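Local coordinates for polyhedrin (Simulium ubiquitum cypovirus, PDB 5A9A), which forms the micrometre-sized crystalline occlusion bodies, or polyhedra, of an insect cypovirus, which probably embed and protect the virus particles, at residues 34-47 and 98-112. Sequence-based numbering, arbitrary orientation.
Sequences KRVAIIFIYKNGSY and ELFEYPVAIMISANG. With UTP (uridine 5'-triphosphate), chain B.
Strands 34-41 and 105-111 run antiparallel, 4.6 Å apart at 160°, with Arg35-Asn111, Ala37-Ser109, Ile39-Met107 and Ile41-Ala105 as hydrogen-bonded pairs; beyond the last of these, Val104 N still bonds to Ile41 O. At the other end the Asn111 amide reinforces the pairing: its ND2 gives one hydrogen to Arg35 O (3.2 Å) and the other to Ser109 OG (2.9 Å), both close to the amide plane. Cys224 fixes both polar groups, its O hydrogen-bonded to Ser109 OG and its N to Asn111 OD1. Arg35 O is gripped twice, since Asn111 N reaches it from the opposite face of the carbonyl plane.

On the sheet face that carries Asn111 and Ser109, the Met107 chain bends at its last torsion (chi3 -65°), bringing CE among Ile39 CG2, Ile41 CD1 and the Tyr47 ring, whose CE2 is 3.8 Å from it. The other face carries a row of apolar side chains. Ile38 CD1 rests on Ile108 CG2, and the Phe40 ring lies alongside Ile106, its CD1 also meeting Pro103 CG at 3.8 Å. Past the strands, Pro103 CB sits over one face of the Tyr42 ring in a CH-pi contact, while Glu101 O approaches that ring's edge.

Lys43 runs past the 99-102 turn and bends at chi4 (-86°), which turns NZ onto Glu98 OE1 in a 2.6 Å salt bridge. A water accepts from Lys43 N and donates to Phe100 O and Tyr102 O, tying the 42-45 turn to the segment whose Phe100 and Glu101 border the UTP uracil; Glu101 N bonds weakly to UTP O4.

Both strands are internal to the antiparallel sheet, flanked by strands 47-54 and 157-163, and helix 211-221 covers the Met107 face through Leu214 and Met218.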
loop_
_atom_site.group_PDB
_atom_site.type_symbol
_atom_site.label_atom_id
_atom_site.label_comp_id
_atom_site.label_asym_id
_atom_site.label_seq_id
_atom_site.Cartn_x
_atom_site.Cartn_y
_atom_site.Cartn_z
ATOM N N LYS A 34 -4.852 -3.329 16.946
ATOM C CA LYS A 34 -5.361 -4.665 16.657
ATOM C C LYS A 34 -4.240 -5.432 15.976
ATOM O O LYS A 34 -3.431 -4.835 15.267
ATOM C CB LYS A 34 -6.589 -4.604 15.743
ATOM C CG LYS A 34 -7.857 -4.085 16.420
ATOM C CD LYS A 34 -7.796 -2.583 16.644
ATOM C CE LYS A 34 -8.949 -2.096 17.508
ATOM N NZ LYS A 34 -8.776 -0.667 17.884
ATOM N N ARG A 35 -4.184 -6.744 16.185
ATOM C CA ARG A 35 -3.079 -7.540 15.659
ATOM C C ARG A 35 -3.553 -8.850 15.030
ATOM O O ARG A 35 -4.277 -9.633 15.648
ATOM C CB ARG A 35 -2.051 -7.808 16.762
ATOM C CG ARG A 35 -0.714 -8.331 16.251
ATOM C CD ARG A 35 0.393 -8.140 17.279
ATOM N NE ARG A 35 1.701 -8.517 16.747
ATOM C CZ ARG A 35 2.807 -8.634 17.479
ATOM N NH1 ARG A 35 2.772 -8.413 18.788
ATOM N NH2 ARG A 35 3.950 -8.981 16.904
ATOM N N VAL A 36 -3.138 -9.071 13.787
ATOM C CA VAL A 36 -3.533 -10.251 13.032
ATOM C C VAL A 36 -2.301 -10.980 12.512
ATOM O O VAL A 36 -1.399 -10.365 11.936
ATOM C CB VAL A 36 -4.416 -9.867 11.823
ATOM C CG1 VAL A 36 -4.541 -11.035 10.849
ATOM C CG2 VAL A 36 -5.785 -9.403 12.287
ATOM N N ALA A 37 -2.261 -12.291 12.724
ATOM C CA ALA A 37 -1.205 -13.116 12.148
ATOM C C ALA A 37 -1.775 -14.023 11.064
ATOM O O ALA A 37 -2.634 -14.868 11.338
ATOM C CB ALA A 37 -0.526 -13.945 13.229
ATOM N N ILE A 38 -1.316 -13.826 9.831
ATOM C CA ILE A 38 -1.636 -14.736 8.741
ATOM C C ILE A 38 -0.530 -15.777 8.664
ATOM O O ILE A 38 0.636 -15.432 8.469
ATOM C CB ILE A 38 -1.708 -14.012 7.382
ATOM C CG1 ILE A 38 -2.604 -12.773 7.469
ATOM C CG2 ILE A 38 -2.205 -14.965 6.306
ATOM C CD1 ILE A 38 -4.065 -13.068 7.753
ATOM N N ILE A 39 -0.894 -17.046 8.822
ATOM C CA ILE A 39 0.087 -18.123 8.844
ATOM C C ILE A 39 -0.195 -19.150 7.753
ATOM O O ILE A 39 -1.257 -19.775 7.739
ATOM C CB ILE A 39 0.081 -18.848 10.203
ATOM C CG1 ILE A 39 0.104 -17.831 11.345
ATOM C CG2 ILE A 39 1.266 -19.803 10.295
ATOM C CD1 ILE A 39 -0.202 -18.429 12.695
ATOM N N PHE A 40 0.759 -19.323 6.844
ATOM C CA PHE A 40 0.642 -20.332 5.799
ATOM C C PHE A 40 1.394 -21.597 6.193
ATOM O O PHE A 40 2.466 -21.528 6.793
ATOM C CB PHE A 40 1.191 -19.803 4.474
ATOM C CG PHE A 40 0.406 -18.656 3.904
ATOM C CD1 PHE A 40 -0.702 -18.889 3.102
ATOM C CD2 PHE A 40 0.779 -17.348 4.161
ATOM C CE1 PHE A 40 -1.425 -17.834 2.570
ATOM C CE2 PHE A 40 0.061 -16.290 3.635
ATOM C CZ PHE A 40 -1.041 -16.533 2.838
ATOM N N ILE A 41 0.824 -22.747 5.852
ATOM C CA ILE A 41 1.480 -24.030 6.069
ATOM C C ILE A 41 1.920 -24.588 4.725
ATOM O O ILE A 41 1.171 -24.514 3.750
ATOM C CB ILE A 41 0.537 -25.042 6.745
ATOM C CG1 ILE A 41 -0.139 -24.406 7.960
ATOM C CG2 ILE A 41 1.310 -26.294 7.144
ATOM C CD1 ILE A 41 -1.072 -25.341 8.699
ATOM N N TYR A 42 3.124 -25.149 4.671
ATOM C CA TYR A 42 3.688 -25.606 3.404
ATOM C C TYR A 42 3.960 -27.106 3.364
ATOM O O TYR A 42 3.827 -27.804 4.371
ATOM C CB TYR A 42 4.952 -24.805 3.086
ATOM C CG TYR A 42 4.635 -23.357 2.807
ATOM C CD1 TYR A 42 4.543 -22.433 3.842
ATOM C CD2 TYR A 42 4.386 -22.922 1.515
ATOM C CE1 TYR A 42 4.235 -21.114 3.594
ATOM C CE2 TYR A 42 4.079 -21.603 1.255
ATOM C CZ TYR A 42 4.003 -20.703 2.297
ATOM O OH TYR A 42 3.688 -19.389 2.044
ATOM N N LYS A 43 4.334 -27.590 2.182
ATOM C CA LYS A 43 4.507 -29.017 1.950
ATOM C C LYS A 43 5.739 -29.576 2.652
ATOM O O LYS A 43 5.928 -30.790 2.691
ATOM C CB LYS A 43 4.589 -29.300 0.448
ATOM C CG LYS A 43 3.269 -29.116 -0.290
ATOM C CD LYS A 43 3.475 -29.144 -1.796
ATOM C CE LYS A 43 2.185 -28.869 -2.551
ATOM N NZ LYS A 43 1.373 -30.097 -2.774
ATOM N N ASN A 44 6.576 -28.698 3.198
ATOM C CA ASN A 44 7.707 -29.141 4.006
ATOM C C ASN A 44 7.351 -29.140 5.491
ATOM O O ASN A 44 8.205 -29.369 6.342
ATOM C CB ASN A 44 8.944 -28.273 3.753
ATOM C CG ASN A 44 8.724 -26.817 4.109
ATOM O OD1 ASN A 44 7.658 -26.434 4.595
ATOM N ND2 ASN A 44 9.743 -25.996 3.880
ATOM N N GLY A 45 6.082 -28.878 5.790
ATOM C CA GLY A 45 5.584 -28.939 7.152
ATOM C C GLY A 45 5.930 -27.719 7.986
ATOM O O GLY A 45 5.677 -27.695 9.192
ATOM N N SER A 46 6.507 -26.703 7.352
ATOM C CA SER A 46 6.908 -25.495 8.065
ATOM C C SER A 46 5.972 -24.336 7.751
ATOM O O SER A 46 5.085 -24.453 6.907
ATOM C CB SER A 46 8.350 -25.120 7.722
ATOM O OG SER A 46 9.246 -26.120 8.177
ATOM N N TYR A 47 6.188 -23.215 8.433
ATOM C CA TYR A 47 5.253 -22.099 8.390
ATOM C C TYR A 47 5.891 -20.805 7.904
ATOM O O TYR A 47 7.090 -20.587 8.058
ATOM C CB TYR A 47 4.668 -21.872 9.786
ATOM C CG TYR A 47 4.073 -23.120 10.392
ATOM C CD1 TYR A 47 4.862 -24.003 11.118
ATOM C CD2 TYR A 47 2.728 -23.421 10.230
ATOM C CE1 TYR A 47 4.325 -25.146 11.669
ATOM C CE2 TYR A 47 2.184 -24.563 10.775
ATOM C CZ TYR A 47 2.986 -25.422 11.496
ATOM O OH TYR A 47 2.447 -26.565 12.042
ATOM N N GLU A 98 1.657 -29.297 -9.572
ATOM C CA GLU A 98 1.740 -28.488 -8.359
ATOM C C GLU A 98 3.152 -27.978 -8.072
ATOM O O GLU A 98 4.145 -28.586 -8.476
ATOM C CB GLU A 98 1.228 -29.285 -7.157
ATOM C CG GLU A 98 -0.238 -29.659 -7.246
ATOM C CD GLU A 98 -0.730 -30.404 -6.017
ATOM O OE1 GLU A 98 -0.068 -30.321 -4.962
ATOM O OE2 GLU A 98 -1.785 -31.066 -6.108
ATOM N N LEU A 99 3.222 -26.849 -7.372
ATOM C CA LEU A 99 4.488 -26.302 -6.913
ATOM C C LEU A 99 4.782 -26.796 -5.502
ATOM O O LEU A 99 3.886 -26.860 -4.660
ATOM C CB LEU A 99 4.446 -24.772 -6.891
ATOM C CG LEU A 99 4.486 -23.998 -8.209
ATOM C CD1 LEU A 99 4.474 -22.506 -7.910
ATOM C CD2 LEU A 99 5.706 -24.363 -9.037
ATOM N N PHE A 100 6.037 -27.151 -5.251
ATOM C CA PHE A 100 6.490 -27.440 -3.898
ATOM C C PHE A 100 6.185 -26.269 -2.960
ATOM O O PHE A 100 5.892 -26.474 -1.783
ATOM C CB PHE A 100 7.998 -27.715 -3.890
ATOM C CG PHE A 100 8.382 -29.058 -4.452
ATOM C CD1 PHE A 100 7.493 -30.121 -4.446
ATOM C CD2 PHE A 100 9.647 -29.257 -4.981
ATOM C CE1 PHE A 100 7.858 -31.354 -4.963
ATOM C CE2 PHE A 100 10.018 -30.488 -5.497
ATOM C CZ PHE A 100 9.123 -31.536 -5.488
ATOM N N GLU A 101 6.245 -25.047 -3.484
ATOM C CA GLU A 101 6.201 -23.853 -2.637
ATOM C C GLU A 101 4.832 -23.189 -2.489
ATOM O O GLU A 101 4.732 -22.108 -1.902
ATOM C CB GLU A 101 7.191 -22.803 -3.140
ATOM C CG GLU A 101 8.645 -23.145 -2.875
ATOM C CD GLU A 101 9.536 -21.917 -2.875
ATOM O OE1 GLU A 101 8.998 -20.789 -2.868
ATOM O OE2 GLU A 101 10.774 -22.080 -2.880
ATOM N N TYR A 102 3.781 -23.802 -3.017
ATOM C CA TYR A 102 2.446 -23.265 -2.792
ATOM C C TYR A 102 1.866 -23.909 -1.535
ATOM O O TYR A 102 1.949 -25.122 -1.364
ATOM C CB TYR A 102 1.533 -23.496 -3.996
ATOM C CG TYR A 102 0.191 -22.816 -3.850
ATOM C CD1 TYR A 102 -0.824 -23.397 -3.106
ATOM C CD2 TYR A 102 -0.055 -21.585 -4.444
ATOM C CE1 TYR A 102 -2.042 -22.779 -2.956
ATOM C CE2 TYR A 102 -1.278 -20.959 -4.305
ATOM C CZ TYR A 102 -2.267 -21.564 -3.557
ATOM O OH TYR A 102 -3.489 -20.957 -3.407
ATOM N N PRO A 103 1.283 -23.093 -0.644
ATOM C CA PRO A 103 0.865 -23.592 0.673
ATOM C C PRO A 103 -0.282 -24.598 0.612
ATOM O O PRO A 103 -0.992 -24.673 -0.388
ATOM C CB PRO A 103 0.424 -22.319 1.403
ATOM C CG PRO A 103 0.001 -21.397 0.320
ATOM C CD PRO A 103 0.927 -21.675 -0.832
ATOM N N VAL A 104 -0.449 -25.360 1.687
ATOM C CA VAL A 104 -1.506 -26.364 1.767
ATOM C C VAL A 104 -2.647 -25.910 2.673
ATOM O O VAL A 104 -3.711 -26.531 2.700
ATOM C CB VAL A 104 -0.970 -27.714 2.296
ATOM C CG1 VAL A 104 -0.089 -28.385 1.254
ATOM C CG2 VAL A 104 -0.216 -27.523 3.609
ATOM N N ALA A 105 -2.426 -24.832 3.417
ATOM C CA ALA A 105 -3.441 -24.337 4.339
ATOM C C ALA A 105 -3.083 -22.957 4.872
ATOM O O ALA A 105 -1.926 -22.538 4.810
ATOM C CB ALA A 105 -3.618 -25.313 5.495
ATOM N N ILE A 106 -4.087 -22.258 5.396
ATOM C CA ILE A 106 -3.884 -20.960 6.028
ATOM C C ILE A 106 -4.464 -20.981 7.434
ATOM O O ILE A 106 -5.532 -21.546 7.664
ATOM C CB ILE A 106 -4.592 -19.826 5.264
ATOM C CG1 ILE A 106 -4.449 -20.005 3.752
ATOM C CG2 ILE A 106 -4.044 -18.473 5.705
ATOM C CD1 ILE A 106 -5.320 -19.053 2.956
ATOM N N MET A 107 -3.758 -20.366 8.374
ATOM C CA MET A 107 -4.302 -20.144 9.704
ATOM C C MET A 107 -4.281 -18.649 9.986
ATOM O O MET A 107 -3.278 -17.973 9.735
ATOM C CB MET A 107 -3.495 -20.892 10.764
ATOM C CG MET A 107 -3.469 -22.399 10.571
ATOM S SD MET A 107 -2.622 -23.246 11.917
ATOM C CE MET A 107 -0.957 -22.621 11.717
ATOM N N ILE A 108 -5.390 -18.129 10.499
ATOM C CA ILE A 108 -5.479 -16.708 10.802
ATOM C C ILE A 108 -5.841 -16.472 12.260
ATOM O O ILE A 108 -6.910 -16.876 12.724
ATOM C CB ILE A 108 -6.506 -15.998 9.906
ATOM C CG1 ILE A 108 -6.163 -16.222 8.430
ATOM C CG2 ILE A 108 -6.536 -14.508 10.219
ATOM C CD1 ILE A 108 -7.106 -15.533 7.469
ATOM N N SER A 109 -4.930 -15.822 12.974
ATOM C CA SER A 109 -5.158 -15.432 14.355
ATOM C C SER A 109 -5.481 -13.943 14.398
ATOM O O SER A 109 -4.610 -13.107 14.172
ATOM C CB SER A 109 -3.915 -15.724 15.195
ATOM O OG SER A 109 -4.049 -15.204 16.504
ATOM N N ALA A 110 -6.740 -13.620 14.677
ATOM C CA ALA A 110 -7.176 -12.229 14.735
ATOM C C ALA A 110 -7.409 -11.816 16.182
ATOM O O ALA A 110 -8.156 -12.469 16.910
ATOM C CB ALA A 110 -8.441 -12.038 13.918
ATOM N N ASN A 111 -6.771 -10.726 16.595
ATOM C CA ASN A 111 -6.781 -10.333 17.999
ATOM C C ASN A 111 -7.044 -8.849 18.206
ATOM O O ASN A 111 -6.506 -8.006 17.487
ATOM C CB ASN A 111 -5.450 -10.699 18.647
ATOM C CG ASN A 111 -5.062 -12.138 18.396
ATOM O OD1 ASN A 111 -5.314 -13.014 19.224
ATOM N ND2 ASN A 111 -4.448 -12.395 17.244
ATOM N N GLY A 112 -7.870 -8.543 19.201
ATOM C CA GLY A 112 -8.151 -7.170 19.568
ATOM C C GLY A 112 -9.633 -6.848 19.576
ATOM O O GLY A 112 -10.485 -7.728 19.436
HETATM P PA UTP B . 14.597 -30.382 -10.992
HETATM O O1A UTP B . 13.567 -31.376 -11.469
HETATM O O2A UTP B . 15.471 -30.704 -9.805
HETATM O O3A UTP B . 15.545 -29.986 -12.232
HETATM O "O5'" UTP B . 13.844 -29.000 -10.669
HETATM P PB UTP B . 14.990 -29.914 -13.742
HETATM O O1B UTP B . 15.912 -29.008 -14.519
HETATM O O2B UTP B . 14.735 -31.322 -14.217
HETATM O O3B UTP B . 13.573 -29.159 -13.611
HETATM P PG UTP B . 12.323 -29.550 -14.549
HETATM O O1G UTP B . 12.924 -30.474 -15.578
HETATM O O2G UTP B . 11.839 -28.235 -15.098
HETATM O O3G UTP B . 11.372 -30.205 -13.579
HETATM C "C5'" UTP B . 13.731 -28.521 -9.331
HETATM C "C4'" UTP B . 12.429 -29.020 -8.719
HETATM O "O4'" UTP B . 11.917 -28.107 -7.745
HETATM C "C1'" UTP B . 10.501 -28.271 -7.688
HETATM C "C2'" UTP B . 10.067 -28.651 -9.096
HETATM O "O2'" UTP B . 9.049 -29.657 -9.088
HETATM C "C3'" UTP B . 11.329 -29.184 -9.755
HETATM O "O3'" UTP B . 11.174 -30.561 -10.097
HETATM N N1 UTP B . 9.848 -27.062 -7.182
HETATM C C6 UTP B . 10.560 -26.151 -6.515
HETATM C C2 UTP B . 8.465 -26.867 -7.368
HETATM O O2 UTP B . 7.796 -27.718 -7.982
HETATM N N3 UTP B . 7.866 -25.771 -6.893
HETATM C C4 UTP B . 8.564 -24.844 -6.226
HETATM O O4 UTP B . 7.992 -23.825 -5.786
HETATM C C5 UTP B . 9.929 -25.016 -6.024
HETATM O O HOH W 1 4.051 -25.848 0.011
#